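Local coordinates for protein peroxinectin A (Dictyostelium discoideum, PDB 6ERC) that is a secreted haem peroxidase that uses hydrogen peroxide to oxidise phenolic donors and also has iodide and thiocyanate peroxidase activity, at residues N16-Q19 and G20-F23; I62-K65 and E66-D70; D247-V250 and F251-R255; E260-Q263 and K264-D268; N333-A336 and L337-G340. All blocks are in the same frame, centred on the assembly; numbering follows the deposited sequence.

Interaction 1 (N16-Q19 and G20-F23); sequences NPKQ and GSIF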
# COMPACT_ATOMS: atom_id res chain seq x y z
N ASN A 16 -9.52 21.94 12.13
CA ASN A 16 -9.98 20.59 12.44
C ASN A 16 -8.77 19.76 12.86
O ASN A 16 -8.24 18.97 12.06
CB ASN A 16 -10.70 19.97 11.24
CG ASN A 16 -11.80 20.86 10.71
OD1 ASN A 16 -12.83 21.04 11.36
ND2 ASN A 16 -11.59 21.43 9.53
N PRO A 17 -8.31 19.93 14.10
CA PRO A 17 -7.04 19.29 14.51
C PRO A 17 -6.96 17.81 14.17
O PRO A 17 -5.93 17.35 13.65
CB PRO A 17 -7.01 19.54 16.02
CG PRO A 17 -7.81 20.78 16.21
CD PRO A 17 -8.91 20.72 15.19
N LYS A 18 -8.01 17.05 14.45
CA LYS A 18 -7.99 15.61 14.22
C LYS A 18 -8.11 15.24 12.74
O LYS A 18 -7.99 14.06 12.41
CB LYS A 18 -9.10 14.93 15.01
CG LYS A 18 -8.91 14.98 16.52
CD LYS A 18 -10.04 14.25 17.24
CE LYS A 18 -9.82 14.20 18.75
NZ LYS A 18 -10.96 13.54 19.46
N GLN A 19 -8.32 16.22 11.86
CA GLN A 19 -8.51 15.92 10.44
C GLN A 19 -7.29 15.23 9.87
O GLN A 19 -6.19 15.79 9.87
CB GLN A 19 -8.81 17.21 9.68
CG GLN A 19 -9.12 17.02 8.21
CD GLN A 19 -9.72 18.25 7.58
OE1 GLN A 19 -10.92 18.51 7.73
NE2 GLN A 19 -8.90 19.04 6.90
N GLY A 20 -7.48 14.01 9.37
CA GLY A 20 -6.40 13.23 8.82
C GLY A 20 -5.59 12.45 9.83
O GLY A 20 -4.67 11.72 9.43
N SER A 21 -5.90 12.57 11.12
CA SER A 21 -5.10 11.91 12.14
C SER A 21 -5.46 10.43 12.24
O SER A 21 -6.45 9.96 11.69
CB SER A 21 -5.29 12.60 13.49
OG SER A 21 -6.63 12.50 13.94
N ILE A 22 -4.61 9.69 12.96
CA ILE A 22 -4.75 8.25 13.06
C ILE A 22 -6.03 7.89 13.81
O ILE A 22 -6.51 8.64 14.66
CB ILE A 22 -3.51 7.64 13.74
CG1 ILE A 22 -3.55 6.12 13.69
CG2 ILE A 22 -3.41 8.12 15.18
CD1 ILE A 22 -2.22 5.46 13.96
N PHE A 23 -6.60 6.73 13.47
CA PHE A 23 -7.79 6.19 14.14
C PHE A 23 -9.01 7.07 13.90
O PHE A 23 -9.82 7.30 14.80
CB PHE A 23 -7.54 6.01 15.64
CG PHE A 23 -6.35 5.15 15.96
CD1 PHE A 23 -6.20 3.90 15.38
CD2 PHE A 23 -5.37 5.59 16.84
CE1 PHE A 23 -5.11 3.11 15.67
CE2 PHE A 23 -4.28 4.80 17.13
CZ PHE A 23 -4.14 3.56 16.55
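S21 meets K18 over a type II beta turn, K18 to S21, and two donors of the serine share one carbonyl oxygen. The amide S21 N reaches K18 O at 2.9 Å, the bond that closes the turn, with an N-H...O angle of 163°; it comes from above the carbonyl plane. The hydroxyl S21 OG donates to the same K18 O at 2.6 Å and lies closer to that plane. The hydroxyl sits between the backbone N and the carbonyl carbon of its own residue (chi1 63°), which turns it back over the turn instead of out along the chain. This is the tight part: S21 CB is 3.3 Å from K18 O, and S21 OG is 3.6 Å from K18 CB. G20 takes the third place of the turn at phi 84°, where a side chain would be jammed against the carbonyl of Q19. A type I turn, N16 to Q19, overlaps this one, sharing K18 and Q19, and is closed by Q19 N on N16 O at 2.8 Å.

The other side is loose. The K18 chain runs out fully extended from CG, leading its NZ away from the turn into an exposed setting, while Q19 turns from the contact toward N13 and N289. Q19 O accepts from Y149 OH, a residue of the sodium site, and G20 pairs with S148 through the backbone. Because K18 O takes both S21 donors, the hydroxyl of this buried serine has its acceptor within the turn and need not find one further off.

Interaction 2 (I62-K65 and E66-D70); sequences IGSK and EHLTD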
# COMPACT_ATOMS: atom_id res chain seq x y z
N ILE A 62 1.82 -12.77 -18.11
CA ILE A 62 1.33 -11.77 -19.05
C ILE A 62 2.43 -10.73 -19.24
O ILE A 62 2.95 -10.55 -20.35
CB ILE A 62 0.02 -11.12 -18.58
CG1 ILE A 62 -1.12 -12.15 -18.59
CG2 ILE A 62 -0.36 -9.93 -19.46
CD1 ILE A 62 -1.17 -13.04 -17.36
N GLY A 63 2.79 -10.03 -18.17
CA GLY A 63 3.81 -9.01 -18.23
C GLY A 63 3.25 -7.63 -18.48
O GLY A 63 2.41 -7.44 -19.36
N SER A 64 3.71 -6.66 -17.70
CA SER A 64 3.19 -5.30 -17.78
C SER A 64 3.21 -4.78 -19.21
O SER A 64 4.26 -4.76 -19.85
CB SER A 64 4.01 -4.38 -16.87
OG SER A 64 3.57 -3.04 -16.97
N LYS A 65 2.04 -4.37 -19.70
CA LYS A 65 1.96 -3.77 -21.03
C LYS A 65 2.62 -2.40 -21.08
O LYS A 65 3.04 -1.97 -22.15
CB LYS A 65 0.49 -3.67 -21.47
CG LYS A 65 -0.18 -5.02 -21.67
CD LYS A 65 -1.64 -4.87 -22.10
CE LYS A 65 -1.77 -4.35 -23.53
NZ LYS A 65 -3.18 -4.42 -24.04
N GLU A 66 2.72 -1.73 -19.94
CA GLU A 66 3.40 -0.44 -19.85
C GLU A 66 4.90 -0.59 -19.61
O GLU A 66 5.61 0.42 -19.60
CB GLU A 66 2.77 0.40 -18.74
CG GLU A 66 1.35 0.87 -19.02
CD GLU A 66 0.33 -0.25 -18.97
OE1 GLU A 66 0.57 -1.26 -18.26
OE2 GLU A 66 -0.72 -0.13 -19.65
N HIS A 67 5.38 -1.82 -19.43
CA HIS A 67 6.81 -2.09 -19.24
C HIS A 67 7.32 -1.47 -17.94
O HIS A 67 8.36 -0.81 -17.90
CB HIS A 67 7.62 -1.59 -20.44
CG HIS A 67 7.14 -2.14 -21.75
ND1 HIS A 67 7.35 -3.45 -22.13
CD2 HIS A 67 6.47 -1.55 -22.77
CE1 HIS A 67 6.82 -3.64 -23.33
NE2 HIS A 67 6.29 -2.51 -23.74
N LEU A 68 6.58 -1.71 -16.86
CA LEU A 68 6.96 -1.22 -15.55
C LEU A 68 7.76 -2.27 -14.80
O LEU A 68 7.77 -3.45 -15.15
CB LEU A 68 5.71 -0.84 -14.75
CG LEU A 68 5.16 0.57 -14.99
CD1 LEU A 68 5.28 0.99 -16.45
CD2 LEU A 68 3.71 0.64 -14.54
N THR A 69 8.45 -1.82 -13.76
CA THR A 69 9.39 -2.66 -13.02
C THR A 69 8.79 -3.10 -11.69
O THR A 69 7.83 -2.51 -11.19
CB THR A 69 10.70 -1.90 -12.77
OG1 THR A 69 10.43 -0.73 -11.98
CG2 THR A 69 11.33 -1.48 -14.08
N ASP A 70 9.39 -4.14 -11.12
CA ASP A 70 9.01 -4.56 -9.77
C ASP A 70 9.21 -3.43 -8.77
O ASP A 70 8.43 -3.31 -7.81
CB ASP A 70 9.83 -5.78 -9.35
CG ASP A 70 9.51 -7.02 -10.17
OD1 ASP A 70 8.34 -7.19 -10.57
OD2 ASP A 70 10.44 -7.82 -10.42
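S64 OG is the polar atom that the following backbone grips. L68 N donates to it at 3.3 Å in a nearly straight bond (167°), and E66 N adds a weak one at 3.4 Å, bent to 127°. The hydroxyl lies anti to the backbone N of S64 (chi1 177°), which carries it over the type I beta turn S64-H67. With an alanine in place of S64 the amide of L68 would probably lose its acceptor, and the link between the turn and the chain leading to helix 70-80 would weaken. The turn is closed by H67 N on S64 O at 3.2 Å, the donor standing well above the carbonyl plane. One face of the H67 ring lies over the K65 carbonyl, with H67 CD2 3.5 Å from K65 O, and H67 ND1 bonds to E352. E66 bends at chi2, bringing OE1 to 3.7 Å from S64 OG, while OE2 is held by H444. Backbone bonds from S64 and L68 to E353, and one from K65 N to the calcium ligand N355, join the turn to the neighbouring loop. The buried serine oxygen thus accepts from L68 N and, weakly, from E66 N, the amides on both sides of H67.

Interaction 3 (D247-V250 and F251-R255); sequences DERV and FQQSR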
# COMPACT_ATOMS: atom_id res chain seq x y z
N ASP A 247 20.38 16.45 19.71
CA ASP A 247 19.94 15.25 19.01
C ASP A 247 18.54 15.42 18.43
O ASP A 247 18.25 14.98 17.31
CB ASP A 247 19.98 14.05 19.95
CG ASP A 247 19.18 12.87 19.43
OD1 ASP A 247 19.65 12.18 18.50
OD2 ASP A 247 18.07 12.64 19.95
N GLU A 248 17.64 16.06 19.19
CA GLU A 248 16.26 16.21 18.73
C GLU A 248 16.18 17.09 17.49
O GLU A 248 15.40 16.81 16.57
CB GLU A 248 15.39 16.77 19.85
CG GLU A 248 13.91 16.86 19.52
CD GLU A 248 13.25 15.49 19.32
OE1 GLU A 248 13.81 14.47 19.77
OE2 GLU A 248 12.17 15.44 18.70
N ARG A 249 16.96 18.17 17.45
CA ARG A 249 16.90 19.08 16.31
C ARG A 249 17.47 18.43 15.05
O ARG A 249 16.92 18.60 13.96
CB ARG A 249 17.64 20.38 16.62
CG ARG A 249 17.67 21.39 15.47
CD ARG A 249 16.28 21.85 15.06
NE ARG A 249 16.30 22.68 13.85
CZ ARG A 249 16.56 23.98 13.83
NH1 ARG A 249 16.85 24.63 14.95
NH2 ARG A 249 16.56 24.63 12.67
N VAL A 250 18.57 17.70 15.18
CA VAL A 250 19.14 17.03 14.01
C VAL A 250 18.17 15.99 13.48
O VAL A 250 18.00 15.84 12.27
CB VAL A 250 20.51 16.40 14.37
CG1 VAL A 250 21.08 15.67 13.16
CG2 VAL A 250 21.47 17.47 14.84
N PHE A 251 17.52 15.25 14.38
CA PHE A 251 16.56 14.24 13.95
C PHE A 251 15.42 14.87 13.16
O PHE A 251 15.11 14.44 12.05
CB PHE A 251 16.02 13.48 15.16
CG PHE A 251 14.82 12.63 14.84
CD1 PHE A 251 14.98 11.36 14.31
CD2 PHE A 251 13.54 13.12 15.04
CE1 PHE A 251 13.89 10.59 14.00
CE2 PHE A 251 12.44 12.35 14.73
CZ PHE A 251 12.61 11.08 14.21
N GLN A 252 14.78 15.89 13.74
CA GLN A 252 13.62 16.50 13.08
C GLN A 252 14.00 17.06 11.72
O GLN A 252 13.28 16.85 10.73
CB GLN A 252 13.03 17.59 13.98
CG GLN A 252 12.43 17.07 15.28
CD GLN A 252 11.35 16.04 15.06
OE1 GLN A 252 10.80 15.91 13.96
NE2 GLN A 252 11.04 15.28 16.11
N GLN A 253 15.11 17.79 11.64
CA GLN A 253 15.56 18.30 10.35
C GLN A 253 15.82 17.16 9.37
O GLN A 253 15.58 17.30 8.16
CB GLN A 253 16.82 19.15 10.53
CG GLN A 253 16.57 20.47 11.26
CD GLN A 253 15.92 21.56 10.41
OE1 GLN A 253 15.66 22.65 10.90
NE2 GLN A 253 15.67 21.26 9.13
N SER A 254 16.32 16.03 9.87
CA SER A 254 16.50 14.86 9.00
C SER A 254 15.17 14.22 8.66
O SER A 254 14.93 13.86 7.50
CB SER A 254 17.43 13.85 9.68
OG SER A 254 18.70 14.41 9.94
N ARG A 255 14.28 14.07 9.65
CA ARG A 255 12.94 13.55 9.38
C ARG A 255 12.23 14.40 8.33
O ARG A 255 11.57 13.87 7.43
CB ARG A 255 12.13 13.50 10.67
CG ARG A 255 10.67 13.11 10.48
CD ARG A 255 10.03 12.56 11.76
NE ARG A 255 9.21 13.54 12.46
CZ ARG A 255 7.89 13.67 12.33
NH1 ARG A 255 7.20 12.88 11.51
NH2 ARG A 255 7.24 14.59 13.03
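The R249 guanidinium meets the Q253 amide at its edge: both NE and NH2 point side-on at one oxygen, Q253 OE1, which lies almost in the guanidinium plane. R249 NH2 to Q253 OE1 is 2.8 Å and R249 NE to Q253 OE1 is 3.0 Å; the NE bond falls in the carbonyl plane, on a lone pair, while the NH2 bond is tilted from it. The two flat groups are turned somewhat against each other, and the chains run side by side. R249 also makes a cation-pi contact with W245, and Q253 NE2 is held by V481 O. The F251 ring has R255 CB over one face, offset toward the rim, and E248 O and Q252 NE2 at its edge; R167 gives it a cation-pi partner.

R249 and Q253 are an i to i+4 pair on the first turns of helix 247-275; E248 and Q252 are another. Q252 NE2 donates to E248 OE2 at 2.8 Å in a straight bond (170°). E248 OE2 lies in the Q252 amide plane, but the nitrogen meets it from above the carboxylate plane, the two planes being 49° apart. E248 has its CG anti to the backbone N (chi1 -175°) and then bends at chi2, which swings the carboxylate along the helix to the glutamine; its OE1 is salt-bridged to R167. Q252 OE1 accepts from R255 NE at 3.2 Å, making a chain of three side chains. On the side facing helix 218-241, S254 OG and S254 N approach V250 O from opposite faces of its plane, the hydroxyl at 2.8 Å, where the S254 side chain touches A235 and F238.

Interaction 4 (E260-Q263 and K264-D268); sequences EQIQ and KITYD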
# COMPACT_ATOMS: atom_id res chain seq x y z
N GLU A 260 10.01 14.90 2.77
CA GLU A 260 10.04 15.57 1.47
C GLU A 260 10.52 14.63 0.38
O GLU A 260 10.01 14.65 -0.75
CB GLU A 260 10.92 16.81 1.54
CG GLU A 260 11.24 17.41 0.17
CD GLU A 260 11.97 18.73 0.25
OE1 GLU A 260 11.98 19.35 1.34
OE2 GLU A 260 12.54 19.16 -0.78
N GLN A 261 11.53 13.81 0.68
CA GLN A 261 12.03 12.87 -0.32
C GLN A 261 10.96 11.86 -0.72
O GLN A 261 10.80 11.55 -1.90
CB GLN A 261 13.28 12.16 0.21
CG GLN A 261 13.95 11.24 -0.80
CD GLN A 261 14.42 11.97 -2.04
OE1 GLN A 261 15.55 12.47 -2.09
NE2 GLN A 261 13.57 12.03 -3.05
N ILE A 262 10.22 11.34 0.26
CA ILE A 262 9.13 10.41 -0.04
C ILE A 262 8.08 11.11 -0.89
O ILE A 262 7.63 10.58 -1.92
CB ILE A 262 8.53 9.84 1.25
CG1 ILE A 262 9.57 9.00 2.00
CG2 ILE A 262 7.30 8.99 0.94
CD1 ILE A 262 9.19 8.66 3.43
N GLN A 263 7.66 12.31 -0.48
CA GLN A 263 6.62 13.02 -1.20
C GLN A 263 7.03 13.31 -2.64
O GLN A 263 6.24 13.10 -3.57
CB GLN A 263 6.27 14.31 -0.47
CG GLN A 263 5.55 14.10 0.85
CD GLN A 263 5.17 15.40 1.53
OE1 GLN A 263 5.61 16.48 1.12
NE2 GLN A 263 4.35 15.30 2.56
N LYS A 264 8.27 13.77 -2.85
CA LYS A 264 8.68 14.19 -4.19
C LYS A 264 8.70 13.02 -5.16
O LYS A 264 8.26 13.14 -6.31
CB LYS A 264 10.05 14.85 -4.13
CG LYS A 264 10.42 15.60 -5.41
CD LYS A 264 11.86 16.08 -5.39
CE LYS A 264 12.20 16.90 -6.63
NZ LYS A 264 13.65 17.26 -6.66
N ILE A 265 9.23 11.87 -4.72
CA ILE A 265 9.24 10.69 -5.58
C ILE A 265 7.82 10.29 -5.96
O ILE A 265 7.56 9.85 -7.08
CB ILE A 265 10.00 9.53 -4.89
CG1 ILE A 265 11.49 9.84 -4.85
CG2 ILE A 265 9.75 8.21 -5.62
CD1 ILE A 265 12.29 8.92 -3.96
N THR A 266 6.88 10.43 -5.02
CA THR A 266 5.50 10.05 -5.30
C THR A 266 4.90 10.92 -6.39
O THR A 266 4.32 10.41 -7.35
CB THR A 266 4.68 10.14 -4.01
OG1 THR A 266 5.22 9.25 -3.03
CG2 THR A 266 3.22 9.78 -4.27
N TYR A 267 5.03 12.24 -6.27
CA TYR A 267 4.31 13.16 -7.15
C TYR A 267 5.12 13.59 -8.37
O TYR A 267 4.53 14.17 -9.29
CB TYR A 267 3.88 14.40 -6.37
CG TYR A 267 2.70 14.16 -5.47
CD1 TYR A 267 2.80 13.32 -4.36
CD2 TYR A 267 1.48 14.77 -5.71
CE1 TYR A 267 1.71 13.10 -3.54
CE2 TYR A 267 0.39 14.56 -4.89
CZ TYR A 267 0.52 13.72 -3.80
OH TYR A 267 -0.56 13.50 -2.98
N ASP A 268 6.42 13.35 -8.40
CA ASP A 268 7.22 13.65 -9.58
C ASP A 268 7.55 12.41 -10.41
O ASP A 268 7.75 12.53 -11.62
CB ASP A 268 8.54 14.34 -9.19
CG ASP A 268 8.35 15.80 -8.82
OD1 ASP A 268 7.20 16.28 -8.84
OD2 ASP A 268 9.36 16.47 -8.51
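The middle of the long helix 247-275 carries this contact, a run of i to i+4 pairs that passes into a wider pi-type turn at 266-268. I262 O is its doubly used acceptor. T266 N donates to it at 3.2 Å and T266 OG1 at 3.0 Å, from opposite faces of the carbonyl plane, the hydroxyl 35° out of it. T266 OG1 lies beside its own backbone N (chi1 -61°), a placement that points it back at the carbonyl of the preceding turn; it also makes a weak bond with W75 NE1. A valine in place of T266 would probably leave I262 O with its amide donor alone and deprive the W75 indole of this weak partner.

One residue earlier, Q261 and I265 pack obliquely. Q261 bends at chi2 (61°) and lays NE2 against the end of the isoleucine, 3.5 Å from both I265 CG1 and I265 CD1, while the same nitrogen donates to T488 O. Y267 N bonds to Q263 O at 3.1 Å, nearly along the C=O axis, and this oxygen also lies at the edge of the tyrosine ring, 3.5 Å from Y267 CD1. The phenol end is fixed by F462 O and T465 OG1, and Q263 NE2 donates to I150 O. On the outer side E260 and K264 place opposite charges 6.3 Å apart, OE2 to NZ, without contact. I262, I265 and T266 lean on helix 70-80 through W75 and L79, Q261 and I265 on helix 490-497, and Y267 reaches helix 452-467.

Interaction 5 (N333-A336 and L337-G340); sequences NPHA and LNRG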
# COMPACT_ATOMS: atom_id res chain seq x y z
N ASN A 333 10.27 -12.89 5.58
CA ASN A 333 11.50 -13.67 5.59
C ASN A 333 12.70 -12.72 5.68
O ASN A 333 13.09 -12.12 4.66
CB ASN A 333 11.61 -14.54 4.34
CG ASN A 333 12.89 -15.34 4.30
OD1 ASN A 333 13.57 -15.51 5.31
ND2 ASN A 333 13.24 -15.83 3.11
N PRO A 334 13.30 -12.55 6.86
CA PRO A 334 14.49 -11.68 6.95
C PRO A 334 15.71 -12.24 6.22
O PRO A 334 16.58 -11.45 5.83
CB PRO A 334 14.74 -11.58 8.46
CG PRO A 334 13.45 -11.99 9.10
CD PRO A 334 12.85 -13.00 8.18
N HIS A 335 15.80 -13.56 6.03
CA HIS A 335 16.97 -14.13 5.38
C HIS A 335 17.20 -13.55 3.99
O HIS A 335 18.32 -13.65 3.46
CB HIS A 335 16.84 -15.65 5.29
CG HIS A 335 17.10 -16.35 6.58
ND1 HIS A 335 18.11 -17.27 6.74
CD2 HIS A 335 16.50 -16.24 7.79
CE1 HIS A 335 18.11 -17.72 7.98
NE2 HIS A 335 17.14 -17.11 8.64
N ALA A 336 16.17 -12.96 3.38
CA ALA A 336 16.33 -12.36 2.06
C ALA A 336 17.35 -11.23 2.05
O ALA A 336 17.86 -10.89 0.98
CB ALA A 336 14.98 -11.86 1.55
N LEU A 337 17.65 -10.64 3.21
CA LEU A 337 18.63 -9.57 3.31
C LEU A 337 19.97 -10.05 3.85
O LEU A 337 20.82 -9.23 4.18
CB LEU A 337 18.10 -8.44 4.19
CG LEU A 337 16.79 -7.76 3.76
CD1 LEU A 337 16.44 -6.62 4.71
CD2 LEU A 337 16.88 -7.25 2.33
N ASN A 338 20.19 -11.37 3.94
CA ASN A 338 21.46 -11.87 4.45
C ASN A 338 22.63 -11.42 3.59
O ASN A 338 23.75 -11.27 4.10
CB ASN A 338 21.43 -13.40 4.52
CG ASN A 338 20.60 -13.92 5.68
OD1 ASN A 338 20.43 -13.24 6.69
ND2 ASN A 338 20.08 -15.14 5.54
N ARG A 339 22.40 -11.20 2.30
CA ARG A 339 23.44 -10.72 1.39
C ARG A 339 23.28 -9.24 1.05
O ARG A 339 23.72 -8.79 -0.01
CB ARG A 339 23.45 -11.56 0.11
CG ARG A 339 23.90 -13.00 0.31
CD ARG A 339 23.75 -13.82 -0.98
NE ARG A 339 24.31 -15.17 -0.85
CZ ARG A 339 24.15 -16.14 -1.75
NH1 ARG A 339 23.44 -15.92 -2.85
NH2 ARG A 339 24.70 -17.33 -1.54
N GLY A 340 22.66 -8.47 1.94
CA GLY A 340 22.49 -7.05 1.74
C GLY A 340 21.34 -6.72 0.81
O GLY A 340 20.76 -7.58 0.14
O HOH W 1 20.42 -10.23 0.16
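H335 and N338 meet where the 3-10 segment that includes 334-336 runs into a type I beta turn from L337 to G340. Two backbone bonds of the i to i+3 kind carry it: L337 N to P334 O at 2.9 Å, close to straight at 169°, and N338 N to H335 O at 3.0 Å. Both donors stand above the carbonyl planes. The turn that follows is closed by G340 N on L337 O, and G340, at a positive phi, has a backbone that favours glycine.

Side-chain contact is mostly that of the exposed pair. N338 lies alongside H335, the two pointing the same way, with the amide plane 70° from the imidazole. N338 CG sits beside its own backbone N (chi1 -75°), which sets N338 ND2 3.3 Å from H335 CB and 3.1 Å from H335 ND1. The ring of H335 also meets that of F201.

Nonpolar packing joins the segment to helix 218-241 and to Y207: L337 rests on L221 and S222 of that helix and on Y207, while A336 touches P218 of the same helix and P334 packs on L206 and Y207.

A336 O accepts from Y314 OH of strand 311-315 and also from water. One water molecule donates both to A336 O, at 2.8 Å, and to G340 O, at 2.7 Å, and accepts a weak bond from R339 N.

Overall arrangement
From the N terminus, interaction 1 closes two overlapping turns just before strand 24-25, near the sodium site. Interaction 2 closes a turn between helices 48-56 and 70-80, on the opposite side of the chain's centre, the two centres about 37 Å apart. Interactions 3 and 4 follow on one helix, 247-275, their nearest atoms about 5 Å apart; the first lies toward its start against helix 218-241, the second farther along against helix 70-80, which the loop of interaction 2 leads into. Interaction 5 forms turns between strand 321-326 and helix 342-350, and also rests on helix 218-241. All five are local and in series; none nest or cross.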